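Local coordinates for sugar kinase (Agrobacterium tumefaciens, PDB 2RBC), which probably transfers a phosphate group from ATP to a sugar or related carbohydrate, as other members of the ribokinase (pfkB) family do, at residues L40-R45 / V61-E66; A47-G52 / I126-G131. All coordinates share one frame; numbering follows the deposited sequence.

Contact 1: L40-R45 / V61-E66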
ATOM      1  N   LEU A  40      -4.599   7.549   3.044  1.00 20.81           N
ATOM      2  CA  LEU A  40      -4.424   6.194   3.620  1.00 21.31           C
ATOM      3  C   LEU A  40      -2.969   5.765   3.526  1.00 20.53           C
ATOM      4  O   LEU A  40      -2.483   5.404   2.459  1.00 20.79           O
ATOM      5  CB  LEU A  40      -5.335   5.157   2.967  1.00 21.15           C
ATOM      6  CG  LEU A  40      -5.388   3.776   3.653  1.00 22.04           C
ATOM      7  CD1 LEU A  40      -6.020   3.905   5.035  1.00 19.59           C
ATOM      8  CD2 LEU A  40      -6.200   2.855   2.790  1.00 22.38           C
ATOM      9  N   ASP A  41      -2.277   5.826   4.656  1.00 20.17           N
ATOM     10  CA  ASP A  41      -0.908   5.353   4.747  1.00 21.09           C
ATOM     11  C   ASP A  41      -0.839   3.880   5.113  1.00 21.24           C
ATOM     12  O   ASP A  41      -1.508   3.446   6.040  1.00 22.16           O
ATOM     13  CB  ASP A  41      -0.119   6.113   5.833  1.00 21.26           C
ATOM     14  CG  ASP A  41       0.268   7.545   5.428  1.00 23.12           C
ATOM     15  OD1 ASP A  41       0.133   7.916   4.251  1.00 24.43           O
ATOM     16  OD2 ASP A  41       0.753   8.286   6.332  1.00 21.49           O
ATOM     17  N   THR A  42       0.038   3.139   4.424  1.00 21.19           N
ATOM     18  CA  THR A  42       0.471   1.836   4.863  1.00 20.45           C
ATOM     19  C   THR A  42       1.940   1.914   5.251  1.00 21.22           C
ATOM     20  O   THR A  42       2.818   2.216   4.411  1.00 19.55           O
ATOM     21  CB  THR A  42       0.208   0.755   3.841  1.00 20.89           C
ATOM     22  OG1 THR A  42      -1.173   0.782   3.511  1.00 19.92           O
ATOM     23  CG2 THR A  42       0.533  -0.608   4.431  1.00 19.14           C
ATOM     24  N   LEU A  43       2.173   1.666   6.542  1.00 21.07           N
ATOM     25  CA  LEU A  43       3.466   1.817   7.177  1.00 22.34           C
ATOM     26  C   LEU A  43       4.031   0.434   7.403  1.00 23.41           C
ATOM     27  O   LEU A  43       3.448  -0.349   8.140  1.00 23.64           O
ATOM     28  CB  LEU A  43       3.347   2.544   8.535  1.00 22.19           C
ATOM     29  CG  LEU A  43       2.526   3.837   8.610  1.00 23.86           C
ATOM     30  CD1 LEU A  43       2.618   4.393  10.018  1.00 21.03           C
ATOM     31  CD2 LEU A  43       3.006   4.844   7.559  1.00 23.90           C
ATOM     32  N   PHE A  44       5.141   0.137   6.722  1.00 23.71           N
ATOM     33  CA  PHE A  44       5.796  -1.146   6.753  1.00 24.62           C
ATOM     34  C   PHE A  44       7.067  -0.974   7.565  1.00 25.34           C
ATOM     35  O   PHE A  44       7.953  -0.237   7.146  1.00 25.49           O
ATOM     36  CB  PHE A  44       6.223  -1.587   5.337  1.00 23.21           C
ATOM     37  CG  PHE A  44       5.088  -1.879   4.404  1.00 22.61           C
ATOM     38  CD1 PHE A  44       4.547  -3.148   4.334  1.00 19.64           C
ATOM     39  CD2 PHE A  44       4.621  -0.908   3.533  1.00 21.95           C
ATOM     40  CE1 PHE A  44       3.527  -3.439   3.452  1.00 23.00           C
ATOM     41  CE2 PHE A  44       3.617  -1.214   2.616  1.00 20.52           C
ATOM     42  CZ  PHE A  44       3.064  -2.459   2.603  1.00 20.70           C
ATOM     43  N   ARG A  45       7.143  -1.648   8.708  1.00 27.06           N
ATOM     44  CA  ARG A  45       8.278  -1.531   9.641  1.00 27.91           C
ATOM     45  C   ARG A  45       9.260  -2.645   9.313  1.00 28.89           C
ATOM     46  O   ARG A  45       8.911  -3.828   9.330  1.00 29.09           O
ATOM     47  CB  ARG A  45       7.774  -1.616  11.076  1.00 27.71           C
ATOM     48  CG  ARG A  45       8.622  -0.900  12.074  1.00 28.83           C
ATOM     49  CD  ARG A  45       8.108  -1.166  13.429  1.00 29.70           C
ATOM     50  NE  ARG A  45       8.886  -0.460  14.446  1.00 28.50           N
ATOM     51  CZ  ARG A  45       8.592  -0.472  15.733  1.00 29.68           C
ATOM     52  NH1 ARG A  45       7.562  -1.152  16.175  1.00 30.85           N
ATOM     53  NH2 ARG A  45       9.343   0.208  16.595  1.00 32.75           N
ATOM     54  N   VAL A  61       3.045  -4.082  10.246  1.00 23.50           N
ATOM     55  CA  VAL A  61       2.378  -3.297   9.183  1.00 23.34           C
ATOM     56  C   VAL A  61       1.153  -2.606   9.787  1.00 22.49           C
ATOM     57  O   VAL A  61       0.337  -3.245  10.438  1.00 22.11           O
ATOM     58  CB  VAL A  61       1.975  -4.172   7.951  1.00 23.02           C
ATOM     59  CG1 VAL A  61       1.251  -3.341   6.876  1.00 22.08           C
ATOM     60  CG2 VAL A  61       3.205  -4.904   7.364  1.00 21.88           C
ATOM     61  N   LEU A  62       1.026  -1.308   9.551  1.00 22.00           N
ATOM     62  CA  LEU A  62      -0.111  -0.516  10.040  1.00 22.14           C
ATOM     63  C   LEU A  62      -0.679   0.286   8.897  1.00 21.09           C
ATOM     64  O   LEU A  62       0.052   1.017   8.227  1.00 19.26           O
ATOM     65  CB  LEU A  62       0.323   0.453  11.143  1.00 22.17           C
ATOM     66  CG  LEU A  62      -0.698   1.414  11.828  1.00 22.90           C
ATOM     67  CD1 LEU A  62      -1.748   0.634  12.647  1.00 20.24           C
ATOM     68  CD2 LEU A  62      -0.029   2.482  12.665  1.00 22.85           C
ATOM     69  N   GLN A  63      -1.984   0.138   8.689  1.00 21.08           N
ATOM     70  CA  GLN A  63      -2.739   1.003   7.809  1.00 20.72           C
ATOM     71  C   GLN A  63      -3.497   2.028   8.615  1.00 21.07           C
ATOM     72  O   GLN A  63      -4.273   1.672   9.502  1.00 21.29           O
ATOM     73  CB  GLN A  63      -3.687   0.198   6.955  1.00 20.49           C
ATOM     74  CG  GLN A  63      -2.943  -0.718   5.999  1.00 19.79           C
ATOM     75  CD  GLN A  63      -3.843  -1.307   4.919  1.00 21.86           C
ATOM     76  OE1 GLN A  63      -4.674  -2.141   5.201  1.00 20.96           O
ATOM     77  NE2 GLN A  63      -3.638  -0.894   3.682  1.00 21.38           N
ATOM     78  N   ILE A  64      -3.218   3.298   8.336  1.00 21.01           N
ATOM     79  CA  ILE A  64      -3.736   4.406   9.104  1.00 21.22           C
ATOM     80  C   ILE A  64      -4.081   5.607   8.206  1.00 21.45           C
ATOM     81  O   ILE A  64      -3.289   6.037   7.363  1.00 22.11           O
ATOM     82  CB  ILE A  64      -2.780   4.767  10.319  1.00 21.35           C
ATOM     83  CG1 ILE A  64      -3.430   5.829  11.208  1.00 21.88           C
ATOM     84  CG2 ILE A  64      -1.334   5.119   9.912  1.00 20.97           C
ATOM     85  CD1 ILE A  64      -2.786   5.899  12.597  1.00 19.71           C
ATOM     86  N   ALA A  65      -5.282   6.143   8.380  1.00 21.29           N
ATOM     87  CA  ALA A  65      -5.672   7.359   7.685  1.00 21.68           C
ATOM     88  C   ALA A  65      -5.074   8.541   8.449  1.00 21.53           C
ATOM     89  O   ALA A  65      -5.288   8.709   9.652  1.00 23.26           O
ATOM     90  CB  ALA A  65      -7.219   7.515   7.587  1.00 20.47           C
ATOM     91  N   GLU A  66      -4.275   9.310   7.744  1.00 22.05           N
ATOM     92  CA  GLU A  66      -3.586  10.423   8.325  1.00 22.00           C
ATOM     93  C   GLU A  66      -3.270  11.438   7.228  1.00 21.70           C
ATOM     94  O   GLU A  66      -4.047  11.597   6.315  1.00 22.71           O
ATOM     95  CB  GLU A  66      -2.378   9.902   9.157  1.00 22.33           C
ATOM     96  CG  GLU A  66      -1.323   9.122   8.381  1.00 20.84           C
ATOM     97  CD  GLU A  66      -0.269   8.531   9.277  1.00 22.70           C
ATOM     98  OE1 GLU A  66      -0.400   8.638  10.523  1.00 25.52           O
ATOM     99  OE2 GLU A  66       0.728   7.996   8.754  1.00 22.13           O
TER

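Contact 2: A47-G52 / I126-G131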
ATOM      1  N   ALA A  47      13.656  -3.975   9.314  1.00 33.59           N
ATOM      2  CA  ALA A  47      14.945  -3.857  10.002  1.00 33.69           C
ATOM      3  C   ALA A  47      15.818  -2.931   9.172  1.00 35.41           C
ATOM      4  O   ALA A  47      16.150  -1.813   9.585  1.00 35.77           O
ATOM      5  CB  ALA A  47      15.592  -5.207  10.156  1.00 33.60           C
ATOM      6  N   ASP A  48      16.118  -3.376   7.965  1.00 36.77           N
ATOM      7  CA  ASP A  48      16.984  -2.644   7.073  1.00 38.37           C
ATOM      8  C   ASP A  48      16.213  -2.064   5.906  1.00 39.24           C
ATOM      9  O   ASP A  48      15.481  -2.776   5.200  1.00 39.61           O
ATOM     10  CB  ASP A  48      18.073  -3.567   6.521  1.00 38.58           C
ATOM     11  CG  ASP A  48      18.964  -4.132   7.613  1.00 40.01           C
ATOM     12  OD1 ASP A  48      19.197  -3.424   8.619  1.00 41.83           O
ATOM     13  OD2 ASP A  48      19.430  -5.282   7.463  1.00 41.94           O
HETATM   14  N   MSE A  49      16.422  -0.770   5.703  1.00 40.18           N
HETATM   15  CA  MSE A  49      15.959  -0.069   4.531  1.00 41.03           C
HETATM   16  C   MSE A  49      16.401  -0.772   3.243  1.00 40.40           C
HETATM   17  O   MSE A  49      17.573  -1.047   3.067  1.00 40.36           O
HETATM   18  CB  MSE A  49      16.511   1.354   4.560  1.00 41.98           C
HETATM   19  CG  MSE A  49      15.868   2.271   3.559  1.00 45.53           C
HETATM   20 SE   MSE A  49      13.951   2.487   3.937  1.00 56.49          SE
HETATM   21  CE  MSE A  49      13.980   3.747   5.455  1.00 48.85           C
ATOM     22  N   PRO A  50      15.455  -1.081   2.341  1.00 40.35           N
ATOM     23  CA  PRO A  50      15.867  -1.610   1.064  1.00 40.66           C
ATOM     24  C   PRO A  50      16.686  -0.604   0.277  1.00 41.31           C
ATOM     25  O   PRO A  50      16.576   0.596   0.495  1.00 41.77           O
ATOM     26  CB  PRO A  50      14.539  -1.895   0.353  1.00 40.32           C
ATOM     27  CG  PRO A  50      13.580  -1.034   0.998  1.00 40.05           C
ATOM     28  CD  PRO A  50      13.992  -0.998   2.426  1.00 40.01           C
ATOM     29  N   LYS A  51      17.486  -1.121  -0.641  1.00 42.16           N
ATOM     30  CA  LYS A  51      18.452  -0.328  -1.380  1.00 42.65           C
ATOM     31  C   LYS A  51      18.393  -0.662  -2.860  1.00 41.78           C
ATOM     32  O   LYS A  51      19.368  -0.480  -3.585  1.00 42.15           O
ATOM     33  CB  LYS A  51      19.876  -0.603  -0.836  1.00 43.46           C
ATOM     34  CG  LYS A  51      20.084  -0.233   0.654  1.00 45.16           C
ATOM     35  CD  LYS A  51      19.847   1.272   0.928  1.00 47.01           C
ATOM     36  CE  LYS A  51      19.715   1.613   2.423  1.00 48.03           C
ATOM     37  NZ  LYS A  51      20.882   1.198   3.272  1.00 50.21           N
ATOM     38  N   GLY A  52      17.246  -1.144  -3.320  1.00 40.40           N
ATOM     39  CA  GLY A  52      17.112  -1.533  -4.710  1.00 39.01           C
ATOM     40  C   GLY A  52      16.133  -2.658  -4.816  1.00 37.78           C
ATOM     41  O   GLY A  52      15.503  -3.041  -3.822  1.00 37.44           O
ATOM     42  N   ILE A 126       7.970   3.015   4.182  1.00 25.20           N
ATOM     43  CA  ILE A 126       8.818   1.931   4.697  1.00 26.64           C
ATOM     44  C   ILE A 126       9.730   2.595   5.725  1.00 29.09           C
ATOM     45  O   ILE A 126      10.491   3.501   5.371  1.00 29.59           O
ATOM     46  CB  ILE A 126       9.617   1.243   3.583  1.00 26.32           C
ATOM     47  CG1 ILE A 126       8.666   0.709   2.476  1.00 24.83           C
ATOM     48  CG2 ILE A 126      10.482   0.098   4.155  1.00 25.49           C
ATOM     49  CD1 ILE A 126       9.321   0.407   1.160  1.00 25.00           C
ATOM     50  N   ILE A 127       9.600   2.166   6.985  1.00 30.50           N
ATOM     51  CA  ILE A 127      10.288   2.737   8.131  1.00 31.09           C
ATOM     52  C   ILE A 127      11.263   1.689   8.710  1.00 32.80           C
ATOM     53  O   ILE A 127      10.845   0.628   9.207  1.00 31.95           O
ATOM     54  CB  ILE A 127       9.270   3.163   9.198  1.00 31.62           C
ATOM     55  CG1 ILE A 127       8.132   3.968   8.559  1.00 30.57           C
ATOM     56  CG2 ILE A 127       9.935   3.932  10.299  1.00 31.09           C
ATOM     57  CD1 ILE A 127       7.091   4.480   9.520  1.00 30.16           C
ATOM     58  N   ASP A 128      12.567   1.963   8.588  1.00 34.54           N
ATOM     59  CA  ASP A 128      13.600   1.028   9.039  1.00 35.60           C
ATOM     60  C   ASP A 128      13.804   1.128  10.548  1.00 36.81           C
ATOM     61  O   ASP A 128      13.099   1.888  11.245  1.00 36.72           O
ATOM     62  CB  ASP A 128      14.922   1.166   8.233  1.00 35.49           C
ATOM     63  CG  ASP A 128      15.664   2.479   8.496  1.00 35.52           C
ATOM     64  OD1 ASP A 128      15.251   3.236   9.384  1.00 33.45           O
ATOM     65  OD2 ASP A 128      16.659   2.745   7.788  1.00 36.79           O
ATOM     66  N   ASN A 129      14.722   0.325  11.079  1.00 38.54           N
ATOM     67  CA  ASN A 129      14.949   0.350  12.527  1.00 39.68           C
ATOM     68  C   ASN A 129      15.795   1.534  13.019  1.00 41.10           C
ATOM     69  O   ASN A 129      16.086   1.619  14.206  1.00 42.13           O
ATOM     70  CB  ASN A 129      15.499  -0.979  13.029  1.00 40.24           C
ATOM     71  CG  ASN A 129      16.873  -1.299  12.473  1.00 40.64           C
ATOM     72  OD1 ASN A 129      17.608  -0.421  12.001  1.00 41.38           O
ATOM     73  ND2 ASN A 129      17.219  -2.570  12.519  1.00 42.32           N
ATOM     74  N   ARG A 130      16.164   2.452  12.123  1.00 42.27           N
ATOM     75  CA  ARG A 130      16.652   3.777  12.529  1.00 42.58           C
ATOM     76  C   ARG A 130      15.537   4.822  12.599  1.00 42.79           C
ATOM     77  O   ARG A 130      15.814   6.002  12.848  1.00 43.22           O
ATOM     78  CB  ARG A 130      17.675   4.309  11.541  1.00 43.32           C
ATOM     79  CG  ARG A 130      18.781   3.367  11.194  1.00 45.36           C
ATOM     80  CD  ARG A 130      19.655   4.081  10.220  1.00 50.93           C
ATOM     81  NE  ARG A 130      20.143   3.208   9.160  1.00 54.06           N
ATOM     82  CZ  ARG A 130      20.721   3.640   8.032  1.00 56.87           C
ATOM     83  NH1 ARG A 130      21.138   2.753   7.117  1.00 56.87           N
ATOM     84  NH2 ARG A 130      20.885   4.956   7.801  1.00 58.15           N
ATOM     85  N   GLY A 131      14.293   4.415  12.349  1.00 42.50           N
ATOM     86  CA  GLY A 131      13.198   5.375  12.196  1.00 42.09           C
ATOM     87  C   GLY A 131      13.281   6.234  10.938  1.00 41.74           C
ATOM     88  O   GLY A 131      12.506   7.174  10.791  1.00 41.79           O
TER
HETATM   89  O   HOH W   1      19.501  -3.859  11.681  1.00 61.82           O
HETATM   90  O   HOH W   2      18.224   0.777   7.179  1.00 48.79           O

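Contact 1: L40-R45 / V61-E66
Main-chain hydrogen bonds pair Asp41 with Ile64 and Leu43 with Leu62, both hydrogen-bonded pairs of two antiparallel strands. Asp41 N reaches Ile64 O at 2.9 Å, while the straightest bond runs from Leu43 N to Leu62 O (2.8 Å, N-H...O angle 172°). Between and beyond them Leu40-Ala65, Thr42-Gln63 and Phe44-Val61 are non-hydrogen-bonded pairs, and Gln63 CA adds a C-H...O contact to Asp41 O at 3.3 Å.

On the face carrying Thr42, one polar bond joins side chains that lie alongside each other: Gln63 NE2 donates to Thr42 OG1 at 3.0 Å, with the hydroxyl close to the amide plane. Arg97 holds the other end of that amide through OE1. The strands belong to the small four-stranded sheet that corresponds to the lid of ribokinase-like kinases; here Phe44 and Val61 on this face also pack against Val136 and Phe138 of the second subunit.

Apolar contacts follow the same division of faces. Val61 CG2 meets Phe44 CD1 obliquely at 3.8 Å, and on the other face Leu43 CD1 rests 4.0 Å from Ile64 CG2.

Two acids also meet beside Leu43. Glu66 CG lies between backbone N and carbonyl carbon (chi1 61°), and OE2 comes to an unusually short, doubtful 2.4 Å from Asp41 OD2, the carboxylate planes nearly perpendicular. Asp41 OD1 is hydrogen-bonded to a glycerol, probably from the crystallisation liquor, and Glu66 OE1 accepts from Arg313 N.

Contact 2: A47-G52 / I126-G131
Ala47 O receives the backbone N of Asn129 at 3.0 Å, the one direct hydrogen bond between the two segments. The donor approaches tilted from the carbonyl plane, yet the N-H...O line is nearly straight at 168°. Beside it the selenomethionine Met49 spans the contact: its CB lies 3.5 Å from Asp128 OD2, and bends at chi2 and chi3 (63° and 77°) turn the chain back to set CE 3.5 Å from Ile126 O. The Met49 and Asp128 side chains cross at about a right angle. The apolar part is small: Met49 SE lies 4.2 Å from Ile126 CG2, on which Pro50 CD also rests, at 4.1 Å.

Two waters make up the next layer. One accepts from Met49 N and donates to Asp128 OD2 (2.6 Å), and the other links Asn129 ND2 with Asp48 OD1.

Asp128 to Gly131 form a type I beta turn, the hairpin connection between strands 121-127 and 133-138 of the four-stranded sheet, and the 47-52 loop lies against it. An Asx turn fixes Asp128: its OD1 takes Arg130 N from above the carboxylate plane at 3.0 Å, and also Glu132 N. Arg130 NE is in a long salt bridge with Asp128 OD2, which lies well out of the guanidinium plane, so that only the charges attract; NH2 pairs with Glu132.

Farther out, Lys51 NZ and Arg130 NH1 come from opposite directions to 4.2 Å. Leu134 backs Met49 and Ile126, while Leu134 of the second subunit packs on Pro50.

Overall arrangement
Contacts 1 and 2 have centres 15 Å apart and share one four-stranded mixed sheet, ordered 60-66, 39-45, 121-127, 133-138. Contact 1 joins an outer strand to its inner neighbour; contact 2 lies at and just past the ends of the two central strands, where the loop after 39-45 meets the turn after 121-127. Their segments alternate along the chain: 40-45, 47-52, 61-66, 126-131. They touch between the parallel central strands, chiefly where Phe44 O lies 2.9 Å from Ile127 N, a probable hydrogen bond. Both contacts also touch the second subunit, consistent with this sheet serving as a dimer interface, as in ribokinase.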